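Local atomic coordinates of dihydroorotase (Saccharomyces cerevisiae S288C, PDB entry 6L0A), a protein that catalyses the reversible, zinc-dependent interconversion of N-carbamoyl-L-aspartate and (S)-dihydroorotate, the third step of de novo pyrimidine biosynthesis. Residues C[74-78]-C[107-112]; C[190-194]-C[251-255]; C[326-332]-C[354-360]. All coordinates share one frame; numbering follows the deposited sequence.

Interaction 1: residues C[74-78]-C[107-112]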
loop_
_atom_site.group_PDB
_atom_site.type_symbol
_atom_site.label_atom_id
_atom_site.label_comp_id
_atom_site.label_asym_id
_atom_site.label_seq_id
_atom_site.Cartn_x
_atom_site.Cartn_y
_atom_site.Cartn_z
ATOM N N PHE C 74 28.354 11.724 0.120
ATOM C CA PHE C 74 27.666 12.985 -0.093
ATOM C C PHE C 74 26.271 12.735 -0.667
ATOM O O PHE C 74 26.016 11.736 -1.343
ATOM C CB PHE C 74 28.438 13.880 -1.077
ATOM C CG PHE C 74 29.576 14.661 -0.459
ATOM C CD1 PHE C 74 29.576 14.995 0.890
ATOM C CD2 PHE C 74 30.622 15.098 -1.255
ATOM C CE1 PHE C 74 30.624 15.741 1.440
ATOM C CE2 PHE C 74 31.674 15.829 -0.724
ATOM C CZ PHE C 74 31.678 16.156 0.624
ATOM N N TYR C 75 25.384 13.687 -0.417
ATOM C CA TYR C 75 24.050 13.734 -1.007
ATOM C C TYR C 75 24.119 14.524 -2.309
ATOM O O TYR C 75 24.698 15.613 -2.343
ATOM C CB TYR C 75 23.139 14.404 0.015
ATOM C CG TYR C 75 21.665 14.572 -0.239
ATOM C CD1 TYR C 75 21.188 15.542 -1.117
ATOM C CD2 TYR C 75 20.743 13.830 0.491
ATOM C CE1 TYR C 75 19.818 15.731 -1.288
ATOM C CE2 TYR C 75 19.380 14.014 0.330
ATOM C CZ TYR C 75 18.926 14.958 -0.562
ATOM O OH TYR C 75 17.570 15.140 -0.710
ATOM N N LEU C 76 23.552 13.981 -3.386
ATOM C CA LEU C 76 23.642 14.666 -4.681
ATOM C C LEU C 76 22.706 15.872 -4.670
ATOM O O LEU C 76 21.487 15.734 -4.800
ATOM C CB LEU C 76 23.317 13.712 -5.828
ATOM C CG LEU C 76 23.585 14.267 -7.248
ATOM C CD1 LEU C 76 25.059 14.529 -7.434
ATOM C CD2 LEU C 76 23.101 13.315 -8.337
ATOM N N SER C 77 23.265 17.069 -4.523
ATOM C CA SER C 77 22.431 18.252 -4.342
ATOM C C SER C 77 22.870 19.371 -5.273
ATOM O O SER C 77 23.950 19.334 -5.867
ATOM C CB SER C 77 22.445 18.755 -2.890
ATOM O OG SER C 77 23.468 19.703 -2.663
ATOM N N LYS C 78 21.982 20.358 -5.397
ATOM C CA LYS C 78 22.281 21.549 -6.188
ATOM C C LYS C 78 23.577 22.224 -5.776
ATOM O O LYS C 78 24.225 22.849 -6.625
ATOM C CB LYS C 78 21.135 22.565 -6.012
ATOM C CG LYS C 78 19.823 22.214 -6.665
ATOM C CD LYS C 78 18.809 23.294 -6.324
ATOM C CE LYS C 78 17.776 22.756 -5.374
ATOM N NZ LYS C 78 17.152 21.549 -5.970
ATOM N N ASN C 107 13.528 12.723 3.506
ATOM C CA ASN C 107 14.525 13.788 3.364
ATOM C C ASN C 107 15.078 13.856 1.945
ATOM O O ASN C 107 16.286 13.990 1.730
ATOM C CB ASN C 107 15.654 13.614 4.380
ATOM C CG ASN C 107 15.186 13.846 5.798
ATOM O OD1 ASN C 107 14.101 14.395 6.013
ATOM N ND2 ASN C 107 15.997 13.427 6.780
ATOM N N SER C 108 14.180 13.758 0.964
ATOM C CA SER C 108 14.539 13.809 -0.441
ATOM C C SER C 108 14.118 15.119 -1.094
ATOM O O SER C 108 14.247 15.263 -2.311
ATOM C CB SER C 108 13.908 12.628 -1.198
ATOM O OG SER C 108 12.492 12.747 -1.245
ATOM N N ALA C 109 13.602 16.074 -0.317
ATOM C CA ALA C 109 13.049 17.279 -0.930
ATOM C C ALA C 109 14.126 18.082 -1.648
ATOM O O ALA C 109 13.830 18.784 -2.623
ATOM C CB ALA C 109 12.342 18.132 0.125
ATOM N N ALA C 110 15.370 17.989 -1.188
ATOM C CA ALA C 110 16.510 18.636 -1.822
ATOM C C ALA C 110 17.106 17.814 -2.973
ATOM O O ALA C 110 18.165 18.180 -3.487
ATOM C CB ALA C 110 17.588 18.920 -0.769
ATOM N N GLY C 111 16.462 16.717 -3.383
ATOM C CA GLY C 111 17.010 15.830 -4.392
ATOM C C GLY C 111 16.836 16.308 -5.823
ATOM O O GLY C 111 16.567 17.482 -6.086
ATOM N N VAL C 112 16.973 15.371 -6.766
ATOM C CA VAL C 112 17.114 15.707 -8.178
ATOM C C VAL C 112 15.846 15.359 -8.958
ATOM O O VAL C 112 14.958 14.649 -8.484
ATOM C CB VAL C 112 18.329 15.014 -8.826
ATOM C CG1 VAL C 112 19.563 15.177 -7.967
ATOM C CG2 VAL C 112 18.007 13.550 -9.080
HETATM O O HOH W 1 19.595 17.896 -6.012
HETATM O O HOH W 2 15.028 19.520 -5.154
HETATM O O HOH W 3 19.692 20.575 -3.298
HETATM O O HOH W 4 18.306 19.284 -8.317
#
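Tyr-75 lays its phenol against the tight turn Ser-108 to Gly-111, presenting the ring edge and the hydroxyl to the backbone there. With CG anti to the backbone N (chi1 -178°), the ring runs straight across from one loop to the other. Its OH donates to Asn-107 O at 3.0 Å, arriving to one side of the carbonyl (C=O...O angle 127°) and tilted 19° from its plane. Gly-111 N lies only 3.3 Å from Tyr-75 OH, but at a poor angle; that N-H is already used by Ser-108 O, 2.9 Å from Gly-111 N, which closes the type I turn. On the CE1 side the ring touches a methyl, Ala-110 CB, 3.9 Å from Tyr-75 CE1. Farther along the loop, Leu-76 CD2 meets Val-112 CG1 at 4.0 Å, while helix 121-130 backs Leu-76 through Ile-123 and Phe-124.

Waters add several further links. Water 1 donates both to Leu-76 O and to Ala-110 O, 2.9 Å from the latter. Water 3 accepts from Lys-78 N and donates to Ala-110 O. At the solvent-exposed end, Lys-78 NZ does not reach the turn directly; water 2, 3.0 Å from Lys-78 NZ, passes the link on to Ala-109 O and Gly-111 O.

The 107-112 loop follows Thr-105 and Thr-106, which line the malate pocket, and this is consistent with the substrate-covering loop of class II dihydroorotases. Asn-107 also bonds through its side chain to Asn-43 O and Gln-45. Across the contact, then, a single direct hydrogen bond and a small apolar patch are supplemented by shared waters, so the loop is held largely through its backbone carbonyls, with a lysine ammonium probably adding favourable electrostatics at the solvent side.

Interaction 2: residues C[190-194]-C[251-255]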
loop_
_atom_site.group_PDB
_atom_site.type_symbol
_atom_site.label_atom_id
_atom_site.label_comp_id
_atom_site.label_asym_id
_atom_site.label_seq_id
_atom_site.Cartn_x
_atom_site.Cartn_y
_atom_site.Cartn_z
ATOM N N ILE C 190 19.920 -5.286 -14.573
ATOM C CA ILE C 190 21.244 -5.463 -13.973
ATOM C C ILE C 190 21.919 -6.702 -14.550
ATOM O O ILE C 190 23.128 -6.709 -14.808
ATOM C CB ILE C 190 21.143 -5.544 -12.438
ATOM C CG1 ILE C 190 20.529 -4.260 -11.876
ATOM C CG2 ILE C 190 22.520 -5.810 -11.805
ATOM C CD1 ILE C 190 21.367 -3.028 -12.145
ATOM N N GLU C 191 21.147 -7.769 -14.765
ATOM C CA GLU C 191 21.726 -8.994 -15.309
ATOM C C GLU C 191 22.253 -8.770 -16.721
ATOM O O GLU C 191 23.347 -9.232 -17.070
ATOM C CB GLU C 191 20.689 -10.115 -15.277
ATOM C CG GLU C 191 20.667 -10.886 -13.957
ATOM C CD GLU C 191 19.665 -12.019 -13.969
ATOM O OE1 GLU C 191 18.683 -11.935 -14.740
ATOM O OE2 GLU C 191 19.853 -12.988 -13.205
ATOM N N ASP C 192 21.516 -8.015 -17.530
ATOM C CA ASP C 192 21.924 -7.805 -18.909
ATOM C C ASP C 192 23.070 -6.808 -19.038
ATOM O O ASP C 192 23.934 -6.974 -19.904
ATOM C CB ASP C 192 20.719 -7.375 -19.736
ATOM C CG ASP C 192 19.739 -8.494 -19.896
ATOM O OD1 ASP C 192 18.537 -8.218 -20.096
ATOM O OD2 ASP C 192 20.178 -9.669 -19.788
ATOM N N ILE C 193 23.119 -5.782 -18.185
ATOM C CA ILE C 193 24.295 -4.920 -18.134
ATOM C C ILE C 193 25.537 -5.747 -17.819
ATOM O O ILE C 193 26.633 -5.449 -18.311
ATOM C CB ILE C 193 24.074 -3.796 -17.098
ATOM C CG1 ILE C 193 22.986 -2.838 -17.589
ATOM C CG2 ILE C 193 25.355 -3.038 -16.813
ATOM C CD1 ILE C 193 22.711 -1.672 -16.621
ATOM N N ASN C 194 25.386 -6.804 -17.025
ATOM C CA ASN C 194 26.496 -7.647 -16.624
ATOM C C ASN C 194 26.562 -8.943 -17.431
ATOM O O ASN C 194 27.051 -9.962 -16.929
ATOM C CB ASN C 194 26.398 -7.945 -15.124
ATOM C CG ASN C 194 26.754 -6.741 -14.283
ATOM O OD1 ASN C 194 27.924 -6.486 -14.021
ATOM N ND2 ASN C 194 25.740 -5.977 -13.870
ATOM N N PRO C 251 28.334 -11.679 -8.722
ATOM C CA PRO C 251 29.042 -10.606 -8.010
ATOM C C PRO C 251 28.420 -9.227 -8.164
ATOM O O PRO C 251 28.920 -8.279 -7.550
ATOM C CB PRO C 251 30.436 -10.644 -8.652
ATOM C CG PRO C 251 30.153 -11.064 -10.062
ATOM C CD PRO C 251 29.014 -12.054 -9.976
ATOM N N TYR C 252 27.353 -9.071 -8.952
ATOM C CA TYR C 252 26.735 -7.766 -9.127
ATOM C C TYR C 252 25.469 -7.597 -8.289
ATOM O O TYR C 252 24.723 -6.630 -8.501
ATOM C CB TYR C 252 26.436 -7.500 -10.607
ATOM C CG TYR C 252 25.977 -8.701 -11.414
ATOM C CD1 TYR C 252 26.888 -9.484 -12.117
ATOM C CD2 TYR C 252 24.629 -9.032 -11.497
ATOM C CE1 TYR C 252 26.471 -10.571 -12.869
ATOM C CE2 TYR C 252 24.200 -10.119 -12.248
ATOM C CZ TYR C 252 25.125 -10.881 -12.933
ATOM O OH TYR C 252 24.700 -11.961 -13.679
ATOM N N PHE C 253 25.218 -8.507 -7.343
ATOM C CA PHE C 253 24.184 -8.344 -6.322
ATOM C C PHE C 253 24.839 -8.521 -4.960
ATOM O O PHE C 253 25.558 -9.502 -4.745
ATOM C CB PHE C 253 23.038 -9.362 -6.486
ATOM C CG PHE C 253 22.320 -9.282 -7.808
ATOM C CD1 PHE C 253 21.593 -8.156 -8.152
ATOM C CD2 PHE C 253 22.354 -10.349 -8.699
ATOM C CE1 PHE C 253 20.934 -8.081 -9.369
ATOM C CE2 PHE C 253 21.685 -10.281 -9.912
ATOM C CZ PHE C 253 20.977 -9.148 -10.245
ATOM N N PHE C 254 24.621 -7.576 -4.047
ATOM C CA PHE C 254 25.104 -7.765 -2.687
ATOM C C PHE C 254 24.219 -6.991 -1.722
ATOM O O PHE C 254 23.304 -6.273 -2.126
ATOM C CB PHE C 254 26.597 -7.389 -2.541
ATOM C CG PHE C 254 26.977 -6.040 -3.100
ATOM C CD1 PHE C 254 27.511 -5.928 -4.374
ATOM C CD2 PHE C 254 26.862 -4.891 -2.323
ATOM C CE1 PHE C 254 27.901 -4.690 -4.881
ATOM C CE2 PHE C 254 27.248 -3.653 -2.825
ATOM C CZ PHE C 254 27.768 -3.556 -4.106
ATOM N N PHE C 255 24.497 -7.171 -0.432
ATOM C CA PHE C 255 23.599 -6.748 0.636
ATOM C C PHE C 255 23.720 -5.259 0.913
ATOM O O PHE C 255 24.817 -4.753 1.173
ATOM C CB PHE C 255 23.917 -7.522 1.914
ATOM C CG PHE C 255 23.075 -7.147 3.101
ATOM C CD1 PHE C 255 21.693 -7.136 3.018
ATOM C CD2 PHE C 255 23.678 -6.843 4.321
ATOM C CE1 PHE C 255 20.928 -6.818 4.129
ATOM C CE2 PHE C 255 22.919 -6.532 5.436
ATOM C CZ PHE C 255 21.535 -6.524 5.338
#
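Two first torsions set up the stack of Asn-194 on Tyr-252: the tyrosine CG sits between its own N and carbonyl carbon (chi1 37°), and the asparagine CG lies beside the backbone N, opposite the carbonyl carbon. The ring and the amide thereby come to lie nearly flat on one another, their planes 10° apart. Asn-194 CB stands over the ring face, offset toward the rim, 3.4 Å from Tyr-252 CD1; this is a CH-pi contact, and the amide group continues from it back over Tyr-252 CG and CB.

Hydrogen bonding at its edge holds the amide flat: Asn-194 ND2 donates to Ile-190 O, which lies in the amide plane, at 2.9 Å and almost straight (172°), and a second bond runs from ND2 to Val-205 O on the neighbouring strand. Ile-190 O also takes the backbone Asn-194 N, 3.2 Å away, from the other face of its carbonyl plane, so backbone and side chain of one residue, just past the helix, share one acceptor.

The rest is apolar. Ile-190 CG2 touches both aromatic rings, 3.7 Å from Phe-253 CE1 and 3.9 Å from Tyr-252 CD2. Glu-191 adds its methylene: CG rests at the edge of the tyrosine ring, 4.0 Å from Tyr-252 CE2, and near the edge of Phe-253 as well. The two rings also touch each other, with Tyr-252 CD2 over one face of Phe-253.

This is helix-on-strand packing in a TIM-barrel-type fold: the end of helix 184-193 sits on the start of strand 253-255, beside strand 205-209. No hydrogen bond joins the two segments, so dispersion, the CH-pi contact and the amide-ring stack carry the contact, while the buried amide NH2 gets its polar partners from the helix and the adjacent strand.

Interaction 3: residues C[326-332]-C[354-360]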
loop_
_atom_site.group_PDB
_atom_site.type_symbol
_atom_site.label_atom_id
_atom_site.label_comp_id
_atom_site.label_asym_id
_atom_site.label_seq_id
_atom_site.Cartn_x
_atom_site.Cartn_y
_atom_site.Cartn_z
ATOM N N ILE C 326 30.568 -14.391 13.039
ATOM C CA ILE C 326 30.300 -15.827 13.062
ATOM C C ILE C 326 28.797 -16.029 13.181
ATOM O O ILE C 326 28.184 -15.644 14.186
ATOM C CB ILE C 326 31.043 -16.527 14.212
ATOM C CG1 ILE C 326 32.539 -16.184 14.175
ATOM C CG2 ILE C 326 30.821 -18.032 14.143
ATOM C CD1 ILE C 326 33.245 -16.651 12.919
ATOM N N LEU C 327 28.201 -16.627 12.162
ATOM C CA LEU C 327 26.795 -16.993 12.223
ATOM C C LEU C 327 26.675 -18.364 12.879
ATOM O O LEU C 327 27.329 -19.315 12.446
ATOM C CB LEU C 327 26.195 -17.016 10.821
ATOM C CG LEU C 327 24.676 -16.986 10.698
ATOM C CD1 LEU C 327 24.163 -15.557 10.797
ATOM C CD2 LEU C 327 24.286 -17.617 9.384
ATOM N N PHE C 328 25.853 -18.469 13.921
ATOM C CA PHE C 328 25.673 -19.760 14.580
ATOM C C PHE C 328 24.195 -20.059 14.794
ATOM O O PHE C 328 23.400 -19.155 15.074
ATOM C CB PHE C 328 26.449 -19.840 15.910
ATOM C CG PHE C 328 26.011 -18.852 16.957
ATOM C CD1 PHE C 328 26.353 -17.514 16.859
ATOM C CD2 PHE C 328 25.298 -19.274 18.064
ATOM C CE1 PHE C 328 25.964 -16.609 17.834
ATOM C CE2 PHE C 328 24.908 -18.371 19.037
ATOM C CZ PHE C 328 25.244 -17.041 18.922
ATOM N N LYS C 329 23.850 -21.345 14.666
ATOM C CA LYS C 329 22.469 -21.819 14.532
ATOM C C LYS C 329 21.797 -21.901 15.906
ATOM O O LYS C 329 21.471 -22.972 16.423
ATOM C CB LYS C 329 22.459 -23.163 13.813
ATOM C CG LYS C 329 21.084 -23.753 13.483
ATOM C CD LYS C 329 20.394 -23.023 12.346
ATOM C CE LYS C 329 19.131 -23.765 11.894
ATOM N NZ LYS C 329 19.418 -24.865 10.932
ATOM N N LYS C 330 21.597 -20.729 16.506
ATOM C CA LYS C 330 20.844 -20.586 17.748
ATOM C C LYS C 330 19.573 -19.804 17.437
ATOM O O LYS C 330 19.631 -18.610 17.118
ATOM C CB LYS C 330 21.667 -19.887 18.827
ATOM C CG LYS C 330 20.836 -19.381 20.004
ATOM C CD LYS C 330 20.585 -20.466 21.045
ATOM C CE LYS C 330 19.416 -20.108 21.964
ATOM N NZ LYS C 330 18.160 -20.829 21.591
ATOM N N GLU C 331 18.434 -20.483 17.522
ATOM C CA GLU C 331 17.144 -19.851 17.282
ATOM C C GLU C 331 16.910 -18.704 18.264
ATOM O O GLU C 331 17.296 -18.779 19.433
ATOM C CB GLU C 331 16.047 -20.911 17.400
ATOM C CG GLU C 331 14.631 -20.447 17.172
ATOM C CD GLU C 331 13.635 -21.561 17.433
ATOM O OE1 GLU C 331 13.381 -22.354 16.501
ATOM O OE2 GLU C 331 13.125 -21.656 18.574
ATOM N N GLN C 332 16.294 -17.621 17.779
ATOM C CA GLN C 332 16.016 -16.463 18.617
ATOM C C GLN C 332 14.724 -15.799 18.160
ATOM O O GLN C 332 14.231 -16.045 17.056
ATOM C CB GLN C 332 17.161 -15.447 18.585
ATOM C CG GLN C 332 17.432 -14.886 17.195
ATOM C CD GLN C 332 18.519 -13.831 17.193
ATOM O OE1 GLN C 332 18.532 -12.931 18.037
ATOM N NE2 GLN C 332 19.448 -13.942 16.244
ATOM N N LYS C 354 10.425 -15.712 14.689
ATOM C CA LYS C 354 11.579 -16.559 14.957
ATOM C C LYS C 354 12.619 -16.413 13.856
ATOM O O LYS C 354 12.275 -16.280 12.678
ATOM C CB LYS C 354 11.163 -18.029 15.045
ATOM C CG LYS C 354 10.682 -18.494 16.397
ATOM C CD LYS C 354 10.364 -19.983 16.351
ATOM C CE LYS C 354 8.961 -20.266 16.862
ATOM N NZ LYS C 354 7.917 -19.835 15.890
ATOM N N LEU C 355 13.892 -16.460 14.250
ATOM C CA LEU C 355 15.021 -16.533 13.330
ATOM C C LEU C 355 15.858 -17.750 13.697
ATOM O O LEU C 355 16.129 -17.981 14.877
ATOM C CB LEU C 355 15.871 -15.258 13.389
ATOM C CG LEU C 355 15.235 -13.973 12.848
ATOM C CD1 LEU C 355 16.192 -12.810 12.994
ATOM C CD2 LEU C 355 14.855 -14.169 11.399
ATOM N N SER C 356 16.261 -18.527 12.689
ATOM C CA SER C 356 16.988 -19.770 12.943
ATOM C C SER C 356 18.440 -19.543 13.352
ATOM O O SER C 356 19.057 -20.451 13.924
ATOM C CB SER C 356 16.951 -20.667 11.700
ATOM O OG SER C 356 15.686 -21.292 11.542
ATOM N N TRP C 357 18.999 -18.366 13.078
ATOM C CA TRP C 357 20.415 -18.102 13.287
ATOM C C TRP C 357 20.629 -16.902 14.200
ATOM O O TRP C 357 19.769 -16.030 14.337
ATOM C CB TRP C 357 21.125 -17.844 11.962
ATOM C CG TRP C 357 21.057 -18.978 11.025
ATOM C CD1 TRP C 357 20.048 -19.264 10.161
ATOM C CD2 TRP C 357 22.047 -19.992 10.844
ATOM N NE1 TRP C 357 20.347 -20.394 9.444
ATOM C CE2 TRP C 357 21.571 -20.861 9.846
ATOM C CE3 TRP C 357 23.291 -20.249 11.430
ATOM C CZ2 TRP C 357 22.294 -21.977 9.422
ATOM C CZ3 TRP C 357 24.009 -21.354 11.005
ATOM C CH2 TRP C 357 23.512 -22.201 10.010
ATOM N N SER C 358 21.807 -16.873 14.817
ATOM C CA SER C 358 22.274 -15.759 15.627
ATOM C C SER C 358 23.666 -15.381 15.131
ATOM O O SER C 358 24.270 -16.102 14.334
ATOM C CB SER C 358 22.300 -16.115 17.122
ATOM O OG SER C 358 21.071 -16.705 17.526
ATOM N N VAL C 359 24.183 -14.248 15.595
ATOM C CA VAL C 359 25.484 -13.771 15.131
ATOM C C VAL C 359 26.309 -13.310 16.326
ATOM O O VAL C 359 25.785 -12.696 17.263
ATOM C CB VAL C 359 25.349 -12.647 14.071
ATOM C CG1 VAL C 359 24.748 -11.386 14.671
ATOM C CG2 VAL C 359 26.705 -12.346 13.421
ATOM N N ARG C 360 27.599 -13.640 16.298
ATOM C CA ARG C 360 28.574 -13.201 17.285
ATOM C C ARG C 360 29.869 -12.864 16.553
ATOM O O ARG C 360 29.998 -13.090 15.344
ATOM C CB ARG C 360 28.812 -14.276 18.354
ATOM C CG ARG C 360 29.506 -15.520 17.820
ATOM C CD ARG C 360 30.040 -16.396 18.955
ATOM N NE ARG C 360 31.038 -17.347 18.471
ATOM C CZ ARG C 360 30.755 -18.582 18.074
ATOM N NH1 ARG C 360 29.503 -19.017 18.112
ATOM N NH2 ARG C 360 31.718 -19.386 17.636
HETATM O O HOH W 5 21.976 -12.370 16.575
#
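Strands 326-328 and 358-360 pair antiparallel in the small sheet that brings the N-terminal strand 4-8 together with the C-terminal strands, beside the barrel and away from the zinc site.

The backbone hydrogen bonds come first. Ile-326 pairs with Arg-360 and Phe-328 with Ser-358 as hydrogen-bonded pairs; the shortest of these bonds runs from Ile-326 N to Arg-360 O at 2.7 Å. Phe-328 O accepts from both Ser-358 N and Lys-330 N. Between Phe-328 and Gln-332, where Lys-329 centres an inverse gamma turn, the register shifts by one residue; a second ladder then pairs Gln-332 with Leu-355.

Rings and the groups over them make up the second kind. Ser-358 CB lies over one face of Phe-328, 3.6 Å from Phe-328 CZ, and Arg-360 NH1 covers the opposite face. Ring and guanidinium planes are 50° apart, and with Arg-360 CZ 5.2 Å from the Phe-328 ring centroid any cation-pi attraction is weak at most; salt bridges from Arg-360 NH2 to Glu-4 and Glu-362 hold the charge. On the other side of the sheet, Lys-329 CD sits over the centre of the six-membered ring of Trp-357, 3.5 Å from Trp-357 CE2. A bend at chi2 (73°) folds the lysine chain onto the indole, and its NZ goes on to Glu-292 of helix 283-293.

Purely apolar packing is led by Leu-327, whose CD2 is 3.5 Å from Trp-357 CE3; Leu-327 also touches Ile-284 and Ala-288, which joins the sheet to that helix.

Last comes the polar side chain of Gln-332. Its NE2 donates to Trp-357 O at 2.8 Å, in the carbonyl plane on a lone pair and nearly straight (166°). Its other partner is water 5, 3.0 Å from Gln-332 NE2, which also accepts from Val-359 N.

In the fold
From the N terminus the three contacts follow one another in series; none nests or crosses. Interaction 1 closes the loop that runs from 78 through helix 82-90 and past the zinc ligand Lys-98 to 107, bringing two loops together near the malate pocket. Interaction 2 closes a longer span, from the end of helix 184-193 over strand 205-209 to strand 253-255, and so ties helix 184-193 to strand 253-255 of the barrel. Interaction 3, the shortest closure, spans 332 to 354 and the small strands between. Interactions 1 and 3 lie on opposite sides of the chain's centre, their centres about 38 Å apart, and no two contacts touch.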